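Local coordinates for Card1 endonuclease domain-containing protein (Vibrio cholerae, PDB 1XMX), which is of unknown function but may bind nucleic acid, carrying a Card1-like domain of the PD-(D/E)XK nuclease clan, at residues Leu347-Asn350 / Asp351-Arg354; Gly318-Thr321 / Leu322-Glu326; Leu325-Leu328 / Arg329-Gly333; Leu368-Leu371 / Lys372-Thr376. All coordinates share one frame; numbering follows the deposited sequence.

Contact 1. Residues Leu347-Asn350 / Asp351-Arg354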
ATOM      1  N   LEU A 347      -2.012  20.376  12.475  1.00 34.01           N
ATOM      2  CA  LEU A 347      -2.032  20.634  11.044  1.00 36.26           C
ATOM      3  C   LEU A 347      -2.713  21.975  10.750  1.00 36.07           C
ATOM      4  O   LEU A 347      -3.811  22.239  11.206  1.00 36.35           O
ATOM      5  CB  LEU A 347      -2.736  19.493  10.321  1.00 38.79           C
ATOM      6  CG  LEU A 347      -2.531  18.119  10.963  1.00 39.64           C
ATOM      7  CD1 LEU A 347      -3.836  17.613  11.677  1.00 39.73           C
ATOM      8  CD2 LEU A 347      -2.027  17.161   9.922  1.00 38.88           C
ATOM      9  N   ARG A 348      -2.025  22.839  10.028  1.00 36.46           N
ATOM     10  CA  ARG A 348      -2.587  24.123   9.634  1.00 37.64           C
ATOM     11  C   ARG A 348      -3.854  23.899   8.744  1.00 36.69           C
ATOM     12  O   ARG A 348      -3.991  22.836   8.125  1.00 34.90           O
ATOM     13  CB  ARG A 348      -1.455  24.918   8.980  1.00 41.07           C
ATOM     14  CG  ARG A 348      -1.817  26.154   8.198  1.00 45.85           C
ATOM     15  CD  ARG A 348      -0.611  26.530   7.352  1.00 48.63           C
ATOM     16  NE  ARG A 348       0.641  26.475   8.118  1.00 51.69           N
ATOM     17  CZ  ARG A 348       1.651  25.641   7.856  1.00 53.33           C
ATOM     18  NH1 ARG A 348       1.554  24.771   6.842  1.00 53.02           N
ATOM     19  NH2 ARG A 348       2.769  25.682   8.595  1.00 52.97           N
ATOM     20  N   HIS A 349      -4.802  24.838   8.736  1.00 35.06           N
ATOM     21  CA  HIS A 349      -6.038  24.638   7.971  1.00 36.13           C
ATOM     22  C   HIS A 349      -5.872  24.486   6.459  1.00 36.26           C
ATOM     23  O   HIS A 349      -6.646  23.771   5.822  1.00 35.02           O
ATOM     24  CB  HIS A 349      -7.135  25.653   8.289  1.00 36.93           C
ATOM     25  CG  HIS A 349      -8.358  25.009   8.859  1.00 40.02           C
ATOM     26  ND1 HIS A 349      -9.328  24.420   8.070  1.00 42.84           N
ATOM     27  CD2 HIS A 349      -8.731  24.785  10.141  1.00 40.88           C
ATOM     28  CE1 HIS A 349     -10.263  23.894   8.847  1.00 42.85           C
ATOM     29  NE2 HIS A 349      -9.918  24.093  10.108  1.00 41.85           N
ATOM     30  N   ASN A 350      -4.886  25.191   5.920  1.00 35.68           N
ATOM     31  CA  ASN A 350      -4.390  25.027   4.577  1.00 37.73           C
ATOM     32  C   ASN A 350      -4.208  23.598   4.194  1.00 37.56           C
ATOM     33  O   ASN A 350      -4.613  23.175   3.093  1.00 37.88           O
ATOM     34  CB  ASN A 350      -2.998  25.633   4.491  1.00 40.54           C
ATOM     35  CG  ASN A 350      -3.035  27.112   4.394  1.00 44.21           C
ATOM     36  OD1 ASN A 350      -3.766  27.667   3.555  1.00 46.52           O
ATOM     37  ND2 ASN A 350      -2.262  27.790   5.258  1.00 44.77           N
ATOM     38  N   ASP A 351      -3.519  22.879   5.072  1.00 35.89           N
ATOM     39  CA  ASP A 351      -3.106  21.543   4.766  1.00 36.94           C
ATOM     40  C   ASP A 351      -4.245  20.565   4.982  1.00 34.99           C
ATOM     41  O   ASP A 351      -4.327  19.520   4.328  1.00 34.23           O
ATOM     42  CB  ASP A 351      -1.846  21.167   5.533  1.00 39.41           C
ATOM     43  CG  ASP A 351      -0.632  21.946   5.030  1.00 42.32           C
ATOM     44  OD1 ASP A 351      -0.378  21.981   3.792  1.00 41.83           O
ATOM     45  OD2 ASP A 351       0.054  22.546   5.888  1.00 45.44           O
ATOM     46  N   ILE A 352      -5.131  20.926   5.882  1.00 31.42           N
ATOM     47  CA  ILE A 352      -6.359  20.189   6.047  1.00 29.91           C
ATOM     48  C   ILE A 352      -7.236  20.270   4.795  1.00 29.21           C
ATOM     49  O   ILE A 352      -7.635  19.255   4.219  1.00 29.39           O
ATOM     50  CB  ILE A 352      -7.111  20.677   7.272  1.00 27.10           C
ATOM     51  CG1 ILE A 352      -6.232  20.423   8.509  1.00 27.55           C
ATOM     52  CG2 ILE A 352      -8.403  19.922   7.405  1.00 27.05           C
ATOM     53  CD1 ILE A 352      -6.877  20.842   9.827  1.00 26.93           C
ATOM     54  N   THR A 353      -7.530  21.488   4.386  1.00 28.98           N
ATOM     55  CA  THR A 353      -8.270  21.743   3.171  1.00 27.44           C
ATOM     56  C   THR A 353      -7.554  21.107   1.973  1.00 27.08           C
ATOM     57  O   THR A 353      -8.173  20.556   1.099  1.00 28.76           O
ATOM     58  CB  THR A 353      -8.457  23.235   3.009  1.00 27.74           C
ATOM     59  OG1 THR A 353      -9.274  23.715   4.102  1.00 24.62           O
ATOM     60  CG2 THR A 353      -9.125  23.544   1.628  1.00 29.28           C
ATOM     61  N   ARG A 354      -6.243  21.124   1.956  1.00 25.50           N
ATOM     62  CA  ARG A 354      -5.537  20.550   0.856  1.00 24.28           C
ATOM     63  C   ARG A 354      -5.623  19.012   0.809  1.00 25.88           C
ATOM     64  O   ARG A 354      -5.762  18.433  -0.284  1.00 24.13           O
ATOM     65  CB  ARG A 354      -4.110  20.949   0.919  1.00 25.07           C
ATOM     66  CG  ARG A 354      -3.301  20.403  -0.187  1.00 29.04           C
ATOM     67  CD  ARG A 354      -2.472  21.547  -0.770  1.00 33.23           C
ATOM     68  NE  ARG A 354      -1.129  21.548  -0.239  1.00 38.37           N
ATOM     69  CZ  ARG A 354      -0.343  22.610  -0.207  1.00 38.36           C
ATOM     70  NH1 ARG A 354      -0.789  23.762  -0.679  1.00 39.55           N
ATOM     71  NH2 ARG A 354       0.874  22.508   0.311  1.00 39.45           N
TER
HETATM   72  O   HOH W   1      -0.041  21.978   8.296  1.00 33.24           O
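R348 and D351 meet at the start of helix 349-358, where the first helical turn is closed by I352 N, which bonds to R348 O in the carbonyl plane, and by T353 N, which reaches H349 O at 2.8 Å. R354 N follows with a more bent bond to N350 O. R348 is the N-cap residue, and its side chain reaches forward along the first turn to form a salt bridge in which NH1 lies 2.8 Å from D351 OD2. With CG anti to the backbone N (chi1 166°) and a bend at chi3, the R348 chain sets its guanidinium obliquely to the carboxylate, the two planes 67° apart. A water also joins the pair: it accepts from R348 N and donates to D351 OD2, 2.5 Å away, so this one oxygen is held by both a charge and a water. This is the entry to the helix of the beta-alpha-beta unit 338-343, 349-358, 361-363 in the Card1-like domain, and an acidic residue in the first turn would probably interact favourably with the helix dipole. R354 NH2 is 3.7 Å from D351 OD1, a long, purely electrostatic pairing because the oxygen lies well out of the guanidinium plane. On another side of the turn, I352 CG1 packs 4.0 Å from L347 CB. R348 NH2 has a further bond to M314 O, while D351 and R354 touch L322 of helix 321-333.

Contact 2. Residues Gly318-Thr321 / Leu322-Glu326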
ATOM      1  N   GLY A 318       5.047  26.567   0.727  1.00 48.18           N
ATOM      2  CA  GLY A 318       5.288  25.696  -0.443  1.00 45.89           C
ATOM      3  C   GLY A 318       5.685  24.257  -0.093  1.00 45.33           C
ATOM      4  O   GLY A 318       6.646  23.714  -0.657  1.00 45.89           O
ATOM      5  N   ASP A 319       4.960  23.633   0.848  1.00 43.97           N
ATOM      6  CA  ASP A 319       5.300  22.283   1.342  1.00 42.02           C
ATOM      7  C   ASP A 319       4.838  21.174   0.375  1.00 40.03           C
ATOM      8  O   ASP A 319       3.734  21.222  -0.146  1.00 37.86           O
ATOM      9  CB  ASP A 319       4.731  22.054   2.745  1.00 41.87           C
ATOM     10  CG  ASP A 319       5.453  20.921   3.488  1.00 43.38           C
ATOM     11  OD1 ASP A 319       5.127  19.710   3.276  1.00 41.61           O
ATOM     12  OD2 ASP A 319       6.363  21.257   4.288  1.00 42.76           O
ATOM     13  N   ASP A 320       5.689  20.179   0.150  1.00 39.76           N
ATOM     14  CA  ASP A 320       5.435  19.175  -0.874  1.00 39.09           C
ATOM     15  C   ASP A 320       4.817  17.884  -0.324  1.00 36.63           C
ATOM     16  O   ASP A 320       4.485  17.002  -1.106  1.00 36.58           O
ATOM     17  CB  ASP A 320       6.715  18.882  -1.699  1.00 40.29           C
ATOM     18  CG  ASP A 320       7.677  17.910  -0.992  1.00 42.46           C
ATOM     19  OD1 ASP A 320       7.556  17.723   0.235  1.00 42.99           O
ATOM     20  OD2 ASP A 320       8.581  17.333  -1.663  1.00 43.84           O
ATOM     21  N   THR A 321       4.678  17.783   1.007  1.00 32.42           N
ATOM     22  CA  THR A 321       4.293  16.516   1.694  1.00 28.38           C
ATOM     23  C   THR A 321       3.027  15.821   1.095  1.00 25.12           C
ATOM     24  O   THR A 321       3.034  14.631   0.810  1.00 22.92           O
ATOM     25  CB  THR A 321       4.114  16.725   3.242  1.00 27.08           C
ATOM     26  OG1 THR A 321       5.413  16.942   3.849  1.00 28.41           O
ATOM     27  CG2 THR A 321       3.486  15.524   3.864  1.00 24.24           C
ATOM     28  N   LEU A 322       1.972  16.604   0.942  1.00 22.60           N
ATOM     29  CA  LEU A 322       0.669  16.151   0.539  1.00 24.42           C
ATOM     30  C   LEU A 322       0.560  15.914  -0.989  1.00 25.60           C
ATOM     31  O   LEU A 322      -0.094  14.964  -1.404  1.00 25.28           O
ATOM     32  CB  LEU A 322      -0.377  17.160   0.994  1.00 22.17           C
ATOM     33  CG  LEU A 322      -0.531  17.249   2.517  1.00 24.09           C
ATOM     34  CD1 LEU A 322      -1.631  18.235   2.743  1.00 23.32           C
ATOM     35  CD2 LEU A 322      -0.950  15.904   3.140  1.00 22.56           C
ATOM     36  N   TYR A 323       1.144  16.796  -1.805  1.00 23.80           N
ATOM     37  CA  TYR A 323       1.243  16.572  -3.265  1.00 24.11           C
ATOM     38  C   TYR A 323       2.052  15.346  -3.600  1.00 23.55           C
ATOM     39  O   TYR A 323       1.701  14.575  -4.517  1.00 23.11           O
ATOM     40  CB  TYR A 323       1.924  17.740  -3.944  1.00 24.41           C
ATOM     41  CG  TYR A 323       1.120  18.936  -3.915  1.00 24.47           C
ATOM     42  CD1 TYR A 323      -0.142  18.949  -4.473  1.00 25.10           C
ATOM     43  CD2 TYR A 323       1.598  20.078  -3.310  1.00 25.27           C
ATOM     44  CE1 TYR A 323      -0.927  20.092  -4.439  1.00 25.35           C
ATOM     45  CE2 TYR A 323       0.834  21.197  -3.263  1.00 25.64           C
ATOM     46  CZ  TYR A 323      -0.422  21.204  -3.832  1.00 25.56           C
ATOM     47  OH  TYR A 323      -1.144  22.394  -3.787  1.00 28.05           O
ATOM     48  N   LYS A 324       3.160  15.191  -2.872  1.00 21.26           N
ATOM     49  CA  LYS A 324       3.997  14.024  -3.031  1.00 21.14           C
ATOM     50  C   LYS A 324       3.307  12.746  -2.580  1.00 22.33           C
ATOM     51  O   LYS A 324       3.422  11.727  -3.243  1.00 22.54           O
ATOM     52  CB  LYS A 324       5.300  14.188  -2.275  1.00 20.82           C
ATOM     53  CG  LYS A 324       6.223  13.035  -2.473  1.00 23.51           C
ATOM     54  CD  LYS A 324       7.313  13.110  -1.405  1.00 26.19           C
ATOM     55  CE  LYS A 324       8.583  12.410  -1.775  1.00 29.02           C
ATOM     56  NZ  LYS A 324       8.538  10.932  -1.504  1.00 33.69           N
ATOM     57  N   LEU A 325       2.634  12.779  -1.428  1.00 23.25           N
ATOM     58  CA  LEU A 325       1.906  11.573  -0.955  1.00 22.45           C
ATOM     59  C   LEU A 325       0.856  11.124  -1.971  1.00 21.40           C
ATOM     60  O   LEU A 325       0.839   9.968  -2.342  1.00 21.67           O
ATOM     61  CB  LEU A 325       1.254  11.799   0.418  1.00 22.43           C
ATOM     62  CG  LEU A 325       0.525  10.628   1.116  1.00 23.00           C
ATOM     63  CD1 LEU A 325       1.388   9.367   1.231  1.00 19.86           C
ATOM     64  CD2 LEU A 325      -0.001  11.068   2.513  1.00 20.87           C
ATOM     65  N   GLU A 326       0.002  12.033  -2.418  1.00 22.33           N
ATOM     66  CA  GLU A 326      -0.981  11.740  -3.444  1.00 26.57           C
ATOM     67  C   GLU A 326      -0.375  11.168  -4.745  1.00 26.55           C
ATOM     68  O   GLU A 326      -0.973  10.322  -5.448  1.00 23.62           O
ATOM     69  CB  GLU A 326      -1.741  12.997  -3.822  1.00 29.79           C
ATOM     70  CG  GLU A 326      -2.945  12.638  -4.634  1.00 36.50           C
ATOM     71  CD  GLU A 326      -3.221  13.622  -5.736  1.00 40.76           C
ATOM     72  OE1 GLU A 326      -2.240  14.238  -6.227  1.00 44.56           O
ATOM     73  OE2 GLU A 326      -4.415  13.805  -6.106  1.00 43.30           O
TER
HETATM   74  O   HOH W   2       1.776  19.537   0.238  1.00 29.31           O
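Backbone bonds from T321 and D320 start helix 321-333: D320 O receives K324 N at 2.9 Å, nearly in line with the carbonyl, and T321 O receives L325 N at the same length from a tilted direction. Side-chain capping comes from D319, whose OD1 takes two donors of one residue. T321 N approaches it at 3.0 Å on the anti side, 29° out of the carboxylate plane, and T321 OG1 adds a 2.8 Å bond. The T321 hydroxyl is set beside its own backbone N (chi1 -71°), which lets both donors reach the same oxygen. A water forms the third link, donating to D319 O at 2.6 Å and accepting from L322 N at 3.0 Å, so that an amide of the first turn is satisfied through solvent. Side-chain packing across the turn is slight: the K324 CB methylene lies 3.2 Å from D320 O, while the lysine chain runs on to a hydrogen bond from NZ to N292 OD1. The Y323 ring comes obliquely near D319 O. T321, L322 and L325 face strand 338-343, with T321 and L325 also on strand 303-310; Y323 and E326, with L322, lean on helix 349-358.

Contact 3. Residues Leu325-Leu328 / Arg329-Gly333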
ATOM      1  N   LEU A 325       2.634  12.779  -1.428  1.00 23.25           N
ATOM      2  CA  LEU A 325       1.906  11.573  -0.955  1.00 22.45           C
ATOM      3  C   LEU A 325       0.856  11.124  -1.971  1.00 21.40           C
ATOM      4  O   LEU A 325       0.839   9.968  -2.342  1.00 21.67           O
ATOM      5  CB  LEU A 325       1.254  11.799   0.418  1.00 22.43           C
ATOM      6  CG  LEU A 325       0.525  10.628   1.116  1.00 23.00           C
ATOM      7  CD1 LEU A 325       1.388   9.367   1.231  1.00 19.86           C
ATOM      8  CD2 LEU A 325      -0.001  11.068   2.513  1.00 20.87           C
ATOM      9  N   GLU A 326       0.002  12.033  -2.418  1.00 22.33           N
ATOM     10  CA  GLU A 326      -0.981  11.740  -3.444  1.00 26.57           C
ATOM     11  C   GLU A 326      -0.375  11.168  -4.745  1.00 26.55           C
ATOM     12  O   GLU A 326      -0.973  10.322  -5.448  1.00 23.62           O
ATOM     13  CB  GLU A 326      -1.741  12.997  -3.822  1.00 29.79           C
ATOM     14  CG  GLU A 326      -2.945  12.638  -4.634  1.00 36.50           C
ATOM     15  CD  GLU A 326      -3.221  13.622  -5.736  1.00 40.76           C
ATOM     16  OE1 GLU A 326      -2.240  14.238  -6.227  1.00 44.56           O
ATOM     17  OE2 GLU A 326      -4.415  13.805  -6.106  1.00 43.30           O
ATOM     18  N   SER A 327       0.800  11.668  -5.082  1.00 25.72           N
ATOM     19  CA  SER A 327       1.465  11.246  -6.265  1.00 25.62           C
ATOM     20  C   SER A 327       2.023   9.808  -6.124  1.00 25.72           C
ATOM     21  O   SER A 327       2.035   9.031  -7.083  1.00 26.01           O
ATOM     22  CB  SER A 327       2.561  12.238  -6.552  1.00 27.32           C
ATOM     23  OG  SER A 327       3.568  11.596  -7.267  1.00 31.47           O
ATOM     24  N   LEU A 328       2.539   9.470  -4.960  1.00 24.64           N
ATOM     25  CA  LEU A 328       2.962   8.109  -4.708  1.00 26.92           C
ATOM     26  C   LEU A 328       1.778   7.105  -4.773  1.00 27.93           C
ATOM     27  O   LEU A 328       1.839   6.063  -5.412  1.00 28.92           O
ATOM     28  CB  LEU A 328       3.555   8.047  -3.331  1.00 27.64           C
ATOM     29  CG  LEU A 328       4.961   8.592  -3.283  1.00 27.43           C
ATOM     30  CD1 LEU A 328       5.337   8.451  -1.818  1.00 29.80           C
ATOM     31  CD2 LEU A 328       5.807   7.711  -4.137  1.00 26.23           C
ATOM     32  N   ARG A 329       0.697   7.478  -4.126  1.00 27.73           N
ATOM     33  CA  ARG A 329      -0.512   6.698  -4.077  1.00 28.32           C
ATOM     34  C   ARG A 329      -0.932   6.259  -5.522  1.00 28.02           C
ATOM     35  O   ARG A 329      -0.951   5.058  -5.865  1.00 25.64           O
ATOM     36  CB  ARG A 329      -1.515   7.600  -3.374  1.00 25.93           C
ATOM     37  CG  ARG A 329      -2.915   7.055  -3.183  1.00 28.01           C
ATOM     38  CD  ARG A 329      -3.776   7.910  -4.015  1.00 28.37           C
ATOM     39  NE  ARG A 329      -4.555   8.822  -3.234  1.00 28.85           N
ATOM     40  CZ  ARG A 329      -5.146   9.875  -3.769  1.00 30.77           C
ATOM     41  NH1 ARG A 329      -4.960  10.127  -5.064  1.00 32.91           N
ATOM     42  NH2 ARG A 329      -5.887  10.688  -3.021  1.00 31.57           N
ATOM     43  N   ASP A 330      -1.177   7.247  -6.380  1.00 29.09           N
ATOM     44  CA  ASP A 330      -1.504   7.034  -7.794  1.00 29.91           C
ATOM     45  C   ASP A 330      -0.539   6.110  -8.510  1.00 29.14           C
ATOM     46  O   ASP A 330      -0.934   5.090  -9.077  1.00 31.19           O
ATOM     47  CB  ASP A 330      -1.576   8.393  -8.507  1.00 32.21           C
ATOM     48  CG  ASP A 330      -2.692   9.312  -7.920  1.00 35.59           C
ATOM     49  OD1 ASP A 330      -3.725   8.749  -7.394  1.00 36.24           O
ATOM     50  OD2 ASP A 330      -2.534  10.578  -7.971  1.00 35.05           O
ATOM     51  N   LEU A 331       0.739   6.464  -8.461  1.00 27.45           N
ATOM     52  CA  LEU A 331       1.775   5.809  -9.209  1.00 24.48           C
ATOM     53  C   LEU A 331       2.101   4.410  -8.687  1.00 22.62           C
ATOM     54  O   LEU A 331       2.639   3.588  -9.431  1.00 18.34           O
ATOM     55  CB  LEU A 331       3.052   6.679  -9.163  1.00 29.56           C
ATOM     56  CG  LEU A 331       3.303   7.585 -10.400  1.00 32.39           C
ATOM     57  CD1 LEU A 331       3.471   9.020 -10.063  1.00 33.23           C
ATOM     58  CD2 LEU A 331       4.526   7.127 -11.208  1.00 34.88           C
ATOM     59  N   LEU A 332       1.824   4.135  -7.406  1.00 20.71           N
ATOM     60  CA  LEU A 332       2.202   2.824  -6.838  1.00 19.44           C
ATOM     61  C   LEU A 332       1.030   1.832  -6.683  1.00 17.54           C
ATOM     62  O   LEU A 332       1.216   0.606  -6.475  1.00 16.92           O
ATOM     63  CB  LEU A 332       2.966   3.005  -5.494  1.00 19.03           C
ATOM     64  CG  LEU A 332       4.301   3.828  -5.492  1.00 20.87           C
ATOM     65  CD1 LEU A 332       4.856   3.950  -4.122  1.00 18.94           C
ATOM     66  CD2 LEU A 332       5.415   3.265  -6.351  1.00 21.04           C
ATOM     67  N   GLY A 333      -0.186   2.337  -6.728  1.00 19.45           N
ATOM     68  CA  GLY A 333      -1.304   1.439  -6.559  1.00 20.25           C
ATOM     69  C   GLY A 333      -2.494   1.767  -7.419  1.00 22.02           C
ATOM     70  O   GLY A 333      -3.567   1.180  -7.235  1.00 23.25           O
TER
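R329 NH1 bonds to D330 OD1 and lies beside E326. The bond to D330 OD1 is 3.0 Å long, met on the syn side of the carboxylate and within 5° of the guanidinium plane, so the aspartate sits at the edge of the guanidinium. E326 OE2 is a long partner, 3.9 Å from NH1. The glutamate instead meets the guanidinium through its methylene: E326 CG lies over one face, 3.2 Å from R329 NH1, with the carboxylate and guanidinium planes 63° apart. Bends at chi2 (-114°) and chi3 fold the arginine back along the helix beneath that methylene. Its other terminal nitrogen, NH2, bonds to L358 O at the end of helix 349-358, tying the two helices together.

Along the backbone, the i to i+4 bonds of helix 321-333 continue from L325 O to R329 N, from E326 O to D330 N and from S327 O to L331 N, and from L332 N to L328 O at 2.8 Å. On the buried flank, L328 and L332 lie side by side and point the same way, CD2 to CD1 3.9 Å, against strands 279-285 and 288-300. The carboxylates of E326 and D330 come within 4.1 Å between OE1 and OD2, a like-charge approach that the arginine beside them probably offsets, and the helix thus has a charged, bridged side and an apolar one turned to the sheet.

Contact 4. Residues Leu368-Leu371 / Lys372-Thr376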
ATOM      1  N   LEU A 368      -4.712  11.384  17.798  1.00 22.76           N
ATOM      2  CA  LEU A 368      -3.738  10.331  18.059  1.00 21.58           C
ATOM      3  C   LEU A 368      -4.061   9.456  19.265  1.00 20.55           C
ATOM      4  O   LEU A 368      -3.666   8.270  19.317  1.00 19.99           O
ATOM      5  CB  LEU A 368      -2.328  10.898  18.176  1.00 21.07           C
ATOM      6  CG  LEU A 368      -1.566  11.170  16.900  1.00 19.94           C
ATOM      7  CD1 LEU A 368      -0.231  11.741  17.357  1.00 21.20           C
ATOM      8  CD2 LEU A 368      -1.367   9.853  16.110  1.00 18.78           C
ATOM      9  N   LYS A 369      -4.780  10.015  20.221  1.00 21.80           N
ATOM     10  CA  LYS A 369      -5.236   9.208  21.362  1.00 26.84           C
ATOM     11  C   LYS A 369      -6.327   8.192  20.945  1.00 27.26           C
ATOM     12  O   LYS A 369      -6.605   7.254  21.668  1.00 27.98           O
ATOM     13  CB  LYS A 369      -5.669  10.070  22.557  1.00 29.61           C
ATOM     14  CG  LYS A 369      -6.675  11.130  22.231  1.00 34.36           C
ATOM     15  CD  LYS A 369      -6.092  12.557  22.577  1.00 39.07           C
ATOM     16  CE  LYS A 369      -6.081  12.856  24.094  1.00 39.83           C
ATOM     17  NZ  LYS A 369      -4.757  13.437  24.559  1.00 39.51           N
ATOM     18  N   ASP A 370      -6.904   8.355  19.756  1.00 26.13           N
ATOM     19  CA  ASP A 370      -7.779   7.328  19.199  1.00 24.08           C
ATOM     20  C   ASP A 370      -7.221   6.697  17.914  1.00 22.53           C
ATOM     21  O   ASP A 370      -7.932   6.468  16.967  1.00 22.32           O
ATOM     22  CB  ASP A 370      -9.106   7.955  18.975  1.00 25.76           C
ATOM     23  CG  ASP A 370      -9.726   8.393  20.274  1.00 29.14           C
ATOM     24  OD1 ASP A 370     -10.002   7.527  21.130  1.00 30.77           O
ATOM     25  OD2 ASP A 370      -9.903   9.604  20.464  1.00 30.52           O
ATOM     26  N   LEU A 371      -5.919   6.467  17.891  1.00 21.05           N
ATOM     27  CA  LEU A 371      -5.238   6.075  16.660  1.00 20.96           C
ATOM     28  C   LEU A 371      -5.907   4.799  16.163  1.00 20.51           C
ATOM     29  O   LEU A 371      -6.209   4.656  15.005  1.00 21.62           O
ATOM     30  CB  LEU A 371      -3.738   5.838  16.924  1.00 16.63           C
ATOM     31  CG  LEU A 371      -2.823   5.337  15.790  1.00 18.52           C
ATOM     32  CD1 LEU A 371      -2.834   6.257  14.524  1.00 18.84           C
ATOM     33  CD2 LEU A 371      -1.417   5.107  16.256  1.00 18.89           C
ATOM     34  N   LYS A 372      -6.155   3.872  17.067  1.00 20.74           N
ATOM     35  CA  LYS A 372      -6.549   2.550  16.639  1.00 20.03           C
ATOM     36  C   LYS A 372      -7.965   2.585  16.018  1.00 20.17           C
ATOM     37  O   LYS A 372      -8.208   1.943  15.018  1.00 20.06           O
ATOM     38  CB  LYS A 372      -6.425   1.543  17.786  1.00 19.57           C
ATOM     39  CG  LYS A 372      -6.970   0.155  17.409  1.00 22.75           C
ATOM     40  CD  LYS A 372      -6.365  -0.877  18.316  1.00 26.27           C
ATOM     41  CE  LYS A 372      -7.431  -1.702  19.005  1.00 29.30           C
ATOM     42  NZ  LYS A 372      -7.810  -2.810  18.061  1.00 31.61           N
ATOM     43  N   THR A 373      -8.862   3.360  16.599  1.00 19.82           N
ATOM     44  CA  THR A 373     -10.199   3.565  16.069  1.00 21.86           C
ATOM     45  C   THR A 373     -10.233   4.292  14.711  1.00 22.65           C
ATOM     46  O   THR A 373     -10.945   3.871  13.786  1.00 21.75           O
ATOM     47  CB  THR A 373     -11.057   4.291  17.103  1.00 23.36           C
ATOM     48  OG1 THR A 373     -11.263   3.385  18.186  1.00 26.48           O
ATOM     49  CG2 THR A 373     -12.373   4.701  16.558  1.00 22.42           C
ATOM     50  N   HIS A 374      -9.464   5.369  14.585  1.00 21.45           N
ATOM     51  CA  HIS A 374      -9.415   6.112  13.321  1.00 19.12           C
ATOM     52  C   HIS A 374      -8.787   5.273  12.222  1.00 16.75           C
ATOM     53  O   HIS A 374      -9.216   5.336  11.096  1.00 18.68           O
ATOM     54  CB  HIS A 374      -8.677   7.426  13.476  1.00 20.17           C
ATOM     55  CG  HIS A 374      -9.322   8.375  14.428  1.00 22.69           C
ATOM     56  ND1 HIS A 374     -10.577   8.896  14.223  1.00 24.55           N
ATOM     57  CD2 HIS A 374      -8.880   8.921  15.590  1.00 23.16           C
ATOM     58  CE1 HIS A 374     -10.884   9.726  15.210  1.00 24.79           C
ATOM     59  NE2 HIS A 374      -9.869   9.760  16.048  1.00 22.51           N
ATOM     60  N   LEU A 375      -7.797   4.462  12.546  1.00 16.76           N
ATOM     61  CA  LEU A 375      -7.221   3.573  11.574  1.00 16.60           C
ATOM     62  C   LEU A 375      -8.220   2.486  11.151  1.00 18.65           C
ATOM     63  O   LEU A 375      -8.294   2.114   9.981  1.00 21.06           O
ATOM     64  CB  LEU A 375      -5.939   2.961  12.132  1.00 15.10           C
ATOM     65  CG  LEU A 375      -4.597   3.760  12.123  1.00 15.58           C
ATOM     66  CD1 LEU A 375      -3.449   2.931  12.588  1.00 11.08           C
ATOM     67  CD2 LEU A 375      -4.305   4.263  10.693  1.00 14.21           C
ATOM     68  N   THR A 376      -8.972   1.964  12.114  1.00 18.56           N
ATOM     69  CA  THR A 376     -10.012   0.970  11.857  1.00 19.98           C
ATOM     70  C   THR A 376     -11.043   1.571  10.931  1.00 19.05           C
ATOM     71  O   THR A 376     -11.386   0.994   9.933  1.00 22.72           O
ATOM     72  CB  THR A 376     -10.686   0.472  13.195  1.00 19.74           C
ATOM     73  OG1 THR A 376      -9.683  -0.015  14.096  1.00 19.42           O
ATOM     74  CG2 THR A 376     -11.659  -0.718  12.916  1.00 19.89           C
TER
HETATM   75  O   HOH W   3     -10.427  11.348  18.118  1.00 28.31           O
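H374 folds back over the start of helix 371-380 to meet D370. Its CG stands beside the backbone N (chi1 -63°), which swings the imidazole back along the axis, so that CD2 lies 3.0 Å from D370 O, obliquely to the ring, and NE2 lies 3.5 Å from D370 CB. The D370 carboxylate does not cap the helix. A water joins the two side chains, lying in the plane of the imidazole at its edge: it is 2.7 Å from H374 NE2 and donates to D370 OD2 at 3.0 Å. L371 is turned differently, CG anti to the backbone N (chi1 177°), and runs alongside L375, both pointing the same way with CD1 3.9 Å from L375 CG. The pair packs against I363 of strand 361-363 and residues of helix 243-266. At T376 the hydroxyl returns to K372 O at 2.6 Å, and T376 N reaches that oxygen from the opposite face of its plane. D370 O and L371 O accept H374 N and L375 N, opening an amphipathic helix that follows strand 361-363 in the Card1-like domain and lays its leucine side on helix 243-266 and the adjoining strands 361-363 and 338-343.

How the contacts relate
All four contacts lie within the Card1-like endonuclease range and come along the chain in the order 2, 3, 1, 4. Contacts 2 and 3 are successive turns of helix 321-333, sharing L325 and E326, with centres 11 Å apart. Contact 1 opens helix 349-358 and touches contact 2 through R354; their centres are 12 Å apart. Strand 338-343 runs between these two helices in the chain and pairs in parallel with strands 303-310 and 361-363. Contact 4, on helix 371-380, stands alone, its centre about 20 Å from contact 1 and 23 Å from contacts 2 and 3. Helices 321-333 and 349-358 pack together and helix 371-380 elsewhere on the same sheet, consistent with a PD-(D/E)XK-like alpha-beta core.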